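UTP--glucose-1-phosphate uridylyltransferase YngB (Bacillus subtilis, PDB 7O2N) catalyses the formation of UDP-glucose and diphosphate from UTP and glucose 1-phosphate, a step in making the glycolipid that serves as the membrane attachment of lipoteichoic acid. Local coordinates at residues Val42-Ala46 against Leu96-His100; Asp132-Glu138 against Glu249-Ile255; Tyr170-Asn174 against Pro198-Met204. One frame throughout, in Å; residues are numbered along the deposited sequence.

Contact 1: residues Val42-Ala46 against Leu96-His100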
loop_
_atom_site.group_PDB
_atom_site.type_symbol
_atom_site.label_atom_id
_atom_site.label_comp_id
_atom_site.label_asym_id
_atom_site.label_seq_id
_atom_site.Cartn_x
_atom_site.Cartn_y
_atom_site.Cartn_z
ATOM N N VAL A 42 13.412 -8.285 5.801
ATOM C CA VAL A 42 14.443 -7.921 6.760
ATOM C C VAL A 42 14.166 -8.549 8.132
ATOM O O VAL A 42 15.097 -8.920 8.836
ATOM C CB VAL A 42 14.626 -6.396 6.861
ATOM C CG1 VAL A 42 15.565 -6.011 8.003
ATOM C CG2 VAL A 42 15.138 -5.841 5.543
ATOM N N GLU A 43 12.886 -8.665 8.512
ATOM C CA GLU A 43 12.507 -9.279 9.775
ATOM C C GLU A 43 12.832 -10.767 9.792
ATOM O O GLU A 43 13.434 -11.255 10.729
ATOM C CB GLU A 43 11.064 -8.953 10.100
ATOM C CG GLU A 43 10.977 -7.617 10.816
ATOM C CD GLU A 43 9.579 -7.050 10.924
ATOM O OE1 GLU A 43 8.653 -7.646 10.344
ATOM O OE2 GLU A 43 9.409 -6.022 11.582
ATOM N N GLU A 44 12.487 -11.479 8.723
ATOM C CA GLU A 44 12.901 -12.865 8.595
ATOM C C GLU A 44 14.399 -12.963 8.879
ATOM O O GLU A 44 14.803 -13.655 9.811
ATOM C CB GLU A 44 12.536 -13.425 7.223
ATOM C CG GLU A 44 12.477 -14.939 7.212
ATOM C CD GLU A 44 12.157 -15.558 5.859
ATOM O OE1 GLU A 44 11.095 -15.222 5.256
ATOM O OE2 GLU A 44 12.950 -16.395 5.413
ATOM N N ALA A 45 15.187 -12.211 8.104
ATOM C CA ALA A 45 16.640 -12.263 8.160
ATOM C C ALA A 45 17.153 -11.921 9.561
ATOM O O ALA A 45 17.998 -12.634 10.099
ATOM C CB ALA A 45 17.247 -11.362 7.110
ATOM N N ALA A 46 16.651 -10.836 10.153
ATOM C CA ALA A 46 17.119 -10.446 11.473
ATOM C C ALA A 46 16.940 -11.592 12.469
ATOM O O ALA A 46 17.902 -11.991 13.124
ATOM C CB ALA A 46 16.453 -9.172 11.938
ATOM N N LEU A 96 16.889 -3.284 12.972
ATOM C CA LEU A 96 16.794 -4.698 12.652
ATOM C C LEU A 96 18.137 -5.270 12.210
ATOM O O LEU A 96 18.505 -6.349 12.632
ATOM C CB LEU A 96 15.734 -4.870 11.566
ATOM C CG LEU A 96 14.312 -4.617 12.042
ATOM C CD1 LEU A 96 13.510 -3.927 10.965
ATOM C CD2 LEU A 96 13.673 -5.934 12.415
ATOM N N ALA A 97 18.844 -4.581 11.322
ATOM C CA ALA A 97 20.072 -5.121 10.751
ATOM C C ALA A 97 20.866 -3.953 10.196
ATOM O O ALA A 97 20.376 -2.831 10.214
ATOM C CB ALA A 97 19.744 -6.101 9.653
ATOM N N ASN A 98 22.088 -4.205 9.729
ATOM C CA ASN A 98 22.855 -3.145 9.102
ATOM C C ASN A 98 22.572 -3.221 7.613
ATOM O O ASN A 98 22.981 -4.191 6.971
ATOM C CB ASN A 98 24.360 -3.290 9.342
ATOM C CG ASN A 98 24.759 -3.280 10.800
ATOM O OD1 ASN A 98 24.225 -2.503 11.600
ATOM N ND2 ASN A 98 25.712 -4.133 11.137
ATOM N N ILE A 99 21.876 -2.199 7.097
ATOM C CA ILE A 99 21.352 -2.269 5.748
ATOM C C ILE A 99 22.276 -1.508 4.804
ATOM O O ILE A 99 22.383 -0.289 4.913
ATOM C CB ILE A 99 19.924 -1.705 5.701
ATOM C CG1 ILE A 99 19.033 -2.246 6.816
ATOM C CG2 ILE A 99 19.305 -1.967 4.346
ATOM C CD1 ILE A 99 18.868 -3.740 6.800
ATOM N N HIS A 100 22.899 -2.236 3.872
ATOM C CA HIS A 100 23.745 -1.650 2.838
ATOM C C HIS A 100 22.987 -1.624 1.508
ATOM O O HIS A 100 22.110 -2.452 1.307
ATOM C CB HIS A 100 25.037 -2.475 2.717
ATOM C CG HIS A 100 25.769 -2.646 4.008
ATOM N ND1 HIS A 100 25.169 -3.139 5.146
ATOM C CD2 HIS A 100 27.044 -2.391 4.353
ATOM C CE1 HIS A 100 26.035 -3.164 6.133
ATOM N NE2 HIS A 100 27.196 -2.722 5.669
#
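V42 turns its side chain toward L96, and its CG1 methyl meets L96 CB at 3.7 Å. That methyl stands anti to the backbone N of V42 (chi1 172°), a rotation that carries it out from the helix to the far segment. The same CG1 has a looser neighbour in I99 CD1, 4.2 Å away, because the outer end of the isoleucine reaches back although its CB does not point at the helix. A beta-branched residue suits this place: V42 is buried, its bulk stays close to the backbone, and it also packs on I53 and F68. One residue on, E43 contributes only the aliphatic part of its chain. Its CG lies 3.6 Å from L96 CD2, the two side chains crossing at a slant, while the extended chain carries the carboxylate past the leucine. There OE1 forms a salt bridge with K35 and OE2 a hydrogen bond with Q39, so the polar end is engaged apart from the apolar patch. All this belongs to the alpha/beta core of the GT-A nucleotidyltransferase fold. Helix 37-47 is the crossover between the parallel strands 6-11 and 52-57, and strand 98-103 joins the far edge of 52-57 in the same direction. Segment 96-100 covers the entry into that strand, with L96 and A97 leading in. One helical turn beyond V42 comes A46, tied to it by the backbone bond A46 N to V42 O. Having only a methyl, A46 lets the two backbones come near, its CA 5.9 Å from that of L96. The methyl rests on the leucine's carbonyl, with A46 CB 3.6 Å from L96 O, and more loosely on L96 CD2.

Contact 2: residues Asp132-Glu138 against Glu249-Ile255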
loop_
_atom_site.group_PDB
_atom_site.type_symbol
_atom_site.label_atom_id
_atom_site.label_comp_id
_atom_site.label_asym_id
_atom_site.label_seq_id
_atom_site.Cartn_x
_atom_site.Cartn_y
_atom_site.Cartn_z
ATOM N N ASP A 132 9.184 -13.044 -2.385
ATOM C CA ASP A 132 7.998 -13.354 -3.166
ATOM C C ASP A 132 6.918 -14.023 -2.324
ATOM O O ASP A 132 5.835 -14.313 -2.825
ATOM C CB ASP A 132 8.272 -13.919 -4.568
ATOM C CG ASP A 132 9.194 -15.117 -4.614
ATOM O OD1 ASP A 132 9.321 -15.801 -3.569
ATOM O OD2 ASP A 132 9.766 -15.360 -5.707
ATOM N N ASP A 133 7.185 -14.181 -1.029
ATOM C CA ASP A 133 6.188 -14.774 -0.155
ATOM C C ASP A 133 6.476 -14.350 1.281
ATOM O O ASP A 133 7.612 -14.046 1.615
ATOM C CB ASP A 133 6.172 -16.299 -0.346
ATOM C CG ASP A 133 7.463 -16.977 0.105
ATOM O OD1 ASP A 133 7.750 -16.902 1.310
ATOM O OD2 ASP A 133 8.200 -17.513 -0.758
ATOM N N ILE A 134 5.467 -14.371 2.148
ATOM C CA ILE A 134 5.753 -14.270 3.571
ATOM C C ILE A 134 5.535 -15.649 4.192
ATOM O O ILE A 134 4.607 -16.352 3.820
ATOM C CB ILE A 134 4.926 -13.137 4.220
ATOM C CG1 ILE A 134 5.401 -11.762 3.725
ATOM C CG2 ILE A 134 4.864 -13.238 5.742
ATOM C CD1 ILE A 134 4.306 -10.683 3.654
ATOM N N MET A 135 6.437 -16.047 5.095
ATOM C CA MET A 135 6.357 -17.293 5.837
ATOM C C MET A 135 6.073 -16.966 7.298
ATOM O O MET A 135 6.771 -16.160 7.913
ATOM C CB MET A 135 7.689 -18.033 5.772
ATOM C CG MET A 135 7.978 -18.645 4.426
ATOM S SD MET A 135 7.632 -20.408 4.317
ATOM C CE MET A 135 6.269 -20.495 5.472
ATOM N N VAL A 136 5.033 -17.596 7.849
ATOM C CA VAL A 136 4.771 -17.528 9.274
ATOM C C VAL A 136 5.148 -18.878 9.866
ATOM O O VAL A 136 4.639 -19.904 9.412
ATOM C CB VAL A 136 3.298 -17.162 9.526
ATOM C CG1 VAL A 136 3.044 -16.800 10.983
ATOM C CG2 VAL A 136 2.859 -16.015 8.618
ATOM N N SER A 137 6.065 -18.849 10.851
ATOM C CA SER A 137 6.824 -20.019 11.275
ATOM C C SER A 137 7.201 -19.923 12.750
ATOM O O SER A 137 7.407 -18.830 13.257
ATOM C CB SER A 137 8.061 -20.176 10.439
ATOM O OG SER A 137 7.716 -20.259 9.076
ATOM N N GLU A 138 7.333 -21.078 13.415
ATOM C CA GLU A 138 7.862 -21.109 14.772
ATOM C C GLU A 138 9.360 -20.807 14.706
ATOM O O GLU A 138 9.921 -20.086 15.530
ATOM C CB GLU A 138 7.563 -22.455 15.440
ATOM C CG GLU A 138 6.082 -22.764 15.519
ATOM C CD GLU A 138 5.764 -24.025 16.299
ATOM O OE1 GLU A 138 4.990 -23.935 17.268
ATOM O OE2 GLU A 138 6.286 -25.095 15.931
ATOM N N GLU A 249 8.949 -25.425 7.301
ATOM C CA GLU A 249 7.920 -25.719 8.275
ATOM C C GLU A 249 6.676 -24.845 8.097
ATOM O O GLU A 249 5.567 -25.379 8.133
ATOM C CB GLU A 249 8.507 -25.754 9.686
ATOM C CG GLU A 249 7.546 -25.301 10.769
ATOM C CD GLU A 249 7.914 -24.012 11.484
ATOM O OE1 GLU A 249 9.071 -23.889 11.930
ATOM O OE2 GLU A 249 7.035 -23.148 11.615
ATOM N N GLY A 250 6.830 -23.532 7.896
ATOM C CA GLY A 250 5.718 -22.620 8.174
ATOM C C GLY A 250 4.623 -22.498 7.101
ATOM O O GLY A 250 4.600 -23.213 6.093
ATOM N N ASN A 251 3.731 -21.524 7.317
ATOM C CA ASN A 251 2.629 -21.220 6.415
ATOM C C ASN A 251 3.008 -20.099 5.468
ATOM O O ASN A 251 3.463 -19.047 5.917
ATOM C CB ASN A 251 1.382 -20.753 7.156
ATOM C CG ASN A 251 0.564 -21.929 7.629
ATOM O OD1 ASN A 251 0.290 -22.846 6.845
ATOM N ND2 ASN A 251 0.226 -21.934 8.911
ATOM N N ARG A 252 2.766 -20.324 4.170
ATOM C CA ARG A 252 3.361 -19.502 3.129
ATOM C C ARG A 252 2.323 -18.690 2.341
ATOM O O ARG A 252 1.414 -19.242 1.725
ATOM C CB ARG A 252 4.174 -20.396 2.198
ATOM C CG ARG A 252 4.481 -19.720 0.877
ATOM C CD ARG A 252 5.450 -20.493 0.030
ATOM N NE ARG A 252 5.503 -19.709 -1.195
ATOM C CZ ARG A 252 4.765 -19.970 -2.268
ATOM N NH1 ARG A 252 3.961 -21.030 -2.253
ATOM N NH2 ARG A 252 4.866 -19.190 -3.338
ATOM N N TYR A 253 2.505 -17.363 2.303
ATOM C CA TYR A 253 1.597 -16.476 1.594
ATOM C C TYR A 253 2.319 -15.794 0.443
ATOM O O TYR A 253 3.097 -14.865 0.674
ATOM C CB TYR A 253 1.033 -15.434 2.552
ATOM C CG TYR A 253 0.420 -16.076 3.759
ATOM C CD1 TYR A 253 -0.741 -16.830 3.662
ATOM C CD2 TYR A 253 1.043 -15.976 4.981
ATOM C CE1 TYR A 253 -1.289 -17.461 4.765
ATOM C CE2 TYR A 253 0.499 -16.583 6.099
ATOM C CZ TYR A 253 -0.659 -17.336 5.991
ATOM O OH TYR A 253 -1.173 -17.927 7.109
ATOM N N ASP A 254 2.050 -16.283 -0.780
ATOM C CA ASP A 254 2.626 -15.704 -1.981
ATOM C C ASP A 254 2.041 -14.305 -2.161
ATOM O O ASP A 254 0.845 -14.096 -1.939
ATOM C CB ASP A 254 2.473 -16.642 -3.180
ATOM C CG ASP A 254 2.452 -15.949 -4.536
ATOM O OD1 ASP A 254 1.562 -15.076 -4.760
ATOM O OD2 ASP A 254 3.305 -16.288 -5.375
ATOM N N ILE A 255 2.910 -13.344 -2.518
ATOM C CA ILE A 255 2.502 -11.964 -2.741
ATOM C C ILE A 255 2.960 -11.469 -4.118
ATOM O O ILE A 255 3.284 -10.289 -4.270
ATOM C CB ILE A 255 3.018 -11.065 -1.597
ATOM C CG1 ILE A 255 4.544 -11.101 -1.468
ATOM C CG2 ILE A 255 2.344 -11.446 -0.298
ATOM C CD1 ILE A 255 5.092 -10.346 -0.281
#
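D133 and R252 meet through a salt bridge, D133 OD2 lying 3.5 Å from R252 NE. The carboxylate comes to the edge of the guanidinium; the planes stand 85° apart, and the salt bridge runs through the single pair OD2 and NE. R252 gets there on an extended chain, its CG anti to the backbone N (chi1 163°). On the other side of the two-stranded antiparallel sheet, V136 CG2 touches the edge of the Y253 ring, 3.5 Å from CE2, and I134 meets I255. Beneath the side chains the backbone sets the register: I134 pairs with Y253 and V136 with N251, each through two hydrogen bonds, with Y253 N to I134 O at 2.8 Å. At the end of the ribbon E249 OE2 receives E138 N at 2.8 Å on its syn lone pair, while OE1 takes the N-H of T139. Further out, D133 OD1 has a salt bridge to R206, and R252 NH2 a hydrogen bond to the hydroxyl of Y170. Held by R252 on OD2 and R206 on OD1, the buried D133 carboxylate has a partner on both oxygens, which probably restricts its rotation and would offset its negative charge.

Contact 3: residues Tyr170-Asn174 against Pro198-Met204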
loop_
_atom_site.group_PDB
_atom_site.type_symbol
_atom_site.label_atom_id
_atom_site.label_comp_id
_atom_site.label_asym_id
_atom_site.label_seq_id
_atom_site.Cartn_x
_atom_site.Cartn_y
_atom_site.Cartn_z
ATOM N N TYR A 170 7.652 -21.971 -10.960
ATOM C CA TYR A 170 8.684 -22.119 -9.942
ATOM C C TYR A 170 9.944 -22.771 -10.516
ATOM O O TYR A 170 10.000 -23.131 -11.691
ATOM C CB TYR A 170 8.153 -23.004 -8.811
ATOM C CG TYR A 170 7.068 -22.416 -7.947
ATOM C CD1 TYR A 170 7.341 -21.360 -7.093
ATOM C CD2 TYR A 170 5.790 -22.960 -7.913
ATOM C CE1 TYR A 170 6.370 -20.840 -6.250
ATOM C CE2 TYR A 170 4.801 -22.451 -7.084
ATOM C CZ TYR A 170 5.097 -21.387 -6.244
ATOM O OH TYR A 170 4.153 -20.870 -5.413
ATOM N N GLY A 171 10.966 -22.890 -9.657
ATOM C CA GLY A 171 12.075 -23.804 -9.874
ATOM C C GLY A 171 11.860 -25.104 -9.097
ATOM O O GLY A 171 11.478 -25.083 -7.915
ATOM N N ILE A 172 12.129 -26.224 -9.790
ATOM C CA ILE A 172 11.770 -27.549 -9.313
ATOM C C ILE A 172 13.026 -28.386 -9.110
ATOM O O ILE A 172 13.831 -28.535 -10.038
ATOM C CB ILE A 172 10.792 -28.215 -10.296
ATOM C CG1 ILE A 172 9.563 -27.336 -10.555
ATOM C CG2 ILE A 172 10.424 -29.620 -9.834
ATOM C CD1 ILE A 172 8.771 -26.959 -9.315
ATOM N N ILE A 173 13.160 -28.873 -7.862
ATOM C CA ILE A 173 14.135 -29.817 -7.335
ATOM C C ILE A 173 14.096 -31.099 -8.167
ATOM O O ILE A 173 13.150 -31.326 -8.927
ATOM C CB ILE A 173 13.669 -30.159 -5.908
ATOM C CG1 ILE A 173 14.780 -30.174 -4.865
ATOM C CG2 ILE A 173 12.892 -31.464 -5.925
ATOM C CD1 ILE A 173 14.257 -30.515 -3.479
ATOM N N ASN A 174 15.106 -31.959 -7.971
ATOM C CA ASN A 174 15.111 -33.292 -8.559
ATOM C C ASN A 174 15.829 -34.238 -7.606
ATOM O O ASN A 174 17.013 -34.490 -7.789
ATOM C CB ASN A 174 15.734 -33.281 -9.957
ATOM C CG ASN A 174 15.813 -34.638 -10.613
ATOM O OD1 ASN A 174 15.626 -35.669 -9.960
ATOM N ND2 ASN A 174 16.091 -34.627 -11.908
ATOM N N PRO A 198 10.402 -32.850 -12.923
ATOM C CA PRO A 198 10.766 -34.102 -12.258
ATOM C C PRO A 198 10.461 -34.152 -10.760
ATOM O O PRO A 198 11.064 -34.920 -10.012
ATOM C CB PRO A 198 12.289 -34.064 -12.430
ATOM C CG PRO A 198 12.623 -32.608 -12.208
ATOM C CD PRO A 198 11.467 -31.843 -12.826
ATOM N N SER A 199 9.535 -33.302 -10.323
ATOM C CA SER A 199 8.974 -33.385 -8.984
ATOM C C SER A 199 7.859 -32.348 -8.829
ATOM O O SER A 199 7.565 -31.590 -9.758
ATOM C CB SER A 199 10.057 -33.273 -7.932
ATOM O OG SER A 199 9.710 -32.374 -6.887
ATOM N N GLU A 200 7.234 -32.333 -7.647
ATOM C CA GLU A 200 6.268 -31.296 -7.331
ATOM C C GLU A 200 6.796 -30.433 -6.172
ATOM O O GLU A 200 6.010 -29.842 -5.431
ATOM C CB GLU A 200 4.881 -31.927 -7.167
ATOM N N ILE A 201 8.135 -30.340 -6.046
ATOM C CA ILE A 201 8.822 -29.572 -5.012
ATOM C C ILE A 201 9.484 -28.326 -5.611
ATOM O O ILE A 201 10.437 -28.428 -6.391
ATOM C CB ILE A 201 9.863 -30.448 -4.288
ATOM C CG1 ILE A 201 9.241 -31.665 -3.599
ATOM C CG2 ILE A 201 10.723 -29.617 -3.347
ATOM C CD1 ILE A 201 8.863 -31.451 -2.156
ATOM N N ALA A 202 9.021 -27.148 -5.161
ATOM C CA ALA A 202 9.435 -25.859 -5.706
ATOM C C ALA A 202 10.254 -25.049 -4.693
ATOM O O ALA A 202 10.032 -25.137 -3.471
ATOM C CB ALA A 202 8.217 -25.098 -6.167
ATOM N N VAL A 203 11.216 -24.271 -5.222
ATOM C CA VAL A 203 12.102 -23.459 -4.391
ATOM C C VAL A 203 11.401 -22.138 -4.100
ATOM O O VAL A 203 10.868 -21.506 -5.017
ATOM C CB VAL A 203 13.499 -23.238 -5.011
ATOM C CG1 VAL A 203 14.028 -24.510 -5.669
ATOM C CG2 VAL A 203 13.504 -22.083 -6.013
ATOM N N MET A 204 11.452 -21.722 -2.826
ATOM C CA MET A 204 10.638 -20.607 -2.367
ATOM C C MET A 204 11.502 -19.385 -2.038
ATOM O O MET A 204 11.525 -18.939 -0.880
ATOM C CB MET A 204 9.774 -21.013 -1.164
ATOM C CG MET A 204 8.968 -22.295 -1.396
ATOM S SD MET A 204 7.458 -22.124 -2.403
ATOM C CE MET A 204 8.005 -20.979 -3.667
#
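A single backbone bridge between two obliquely running strand segments brings two arms of the mixed sheet together here, in the GT-A nucleotidyltransferase fold. Strand 201-204 runs beside 156-161 and strand 171-175 beside 182-190; the N-to-C directions of 171-174 and 201-204 make an angle of 124°, well short of antiparallel, and only one bridge forms. The bridge falls at I172 and A202. Two backbone hydrogen bonds flank it: V203 N to G171 O at 2.8 Å, and I173 N to I201 O at 3.1 Å. G171 has no side chain, and V203 CG1 settles on its carbonyl oxygen. On one flank I173 and I201 lie side by side and point the same way, with I173 CD1 3.6 Å from I201 CG2. Branched aliphatic residues fit well, since I173 also packs on Y183 and V185 of strand 182-190, and I201 on V159 of strand 156-161. I172 splits its branches: CD1 reaches A202 CB at 3.7 Å, whereas CG2 lies against S199 O. The small methyl of A202 is also what lets Y170 sit close, the start of the ring and its CB packing on A202 CB. M204 bends at chi2 and chi3 to bring its sulfur near that ring in a Met-aromatic contact, SD 4.9 Å from the centroid of Y170 and oblique to it. At the other end, P198 crosses the N174 side chain at about a right angle, its rigid ring lying against CB and ND2, while its CG touches I173 O. Between these ends S199 shapes the entry to the strand by an ST turn, its OG accepting the backbone N-H of I201 at 2.7 Å while touching I173 CG2.

Following the chain from the N terminus, contact 1 closes first, joining helix 37-47 to the start of strand 98-103 across 49 intervening residues, before contact 2 has opened. Contact 2 begins at D132 and closes only at 249-255, and the shorter loop of contact 3 is nested within it. Contact 1 lies in the parallel part of the main sheet, contact 3 in its other arm on the opposite side of the chain's centre, about 27 Å away between centres, and contact 2 in a separate small sheet. Contacts 2 and 3 touch directly, and R206, just after 198-204, reaches both E44 on helix 37-47 and the D133 carboxylate, so it links the surroundings of all three contacts.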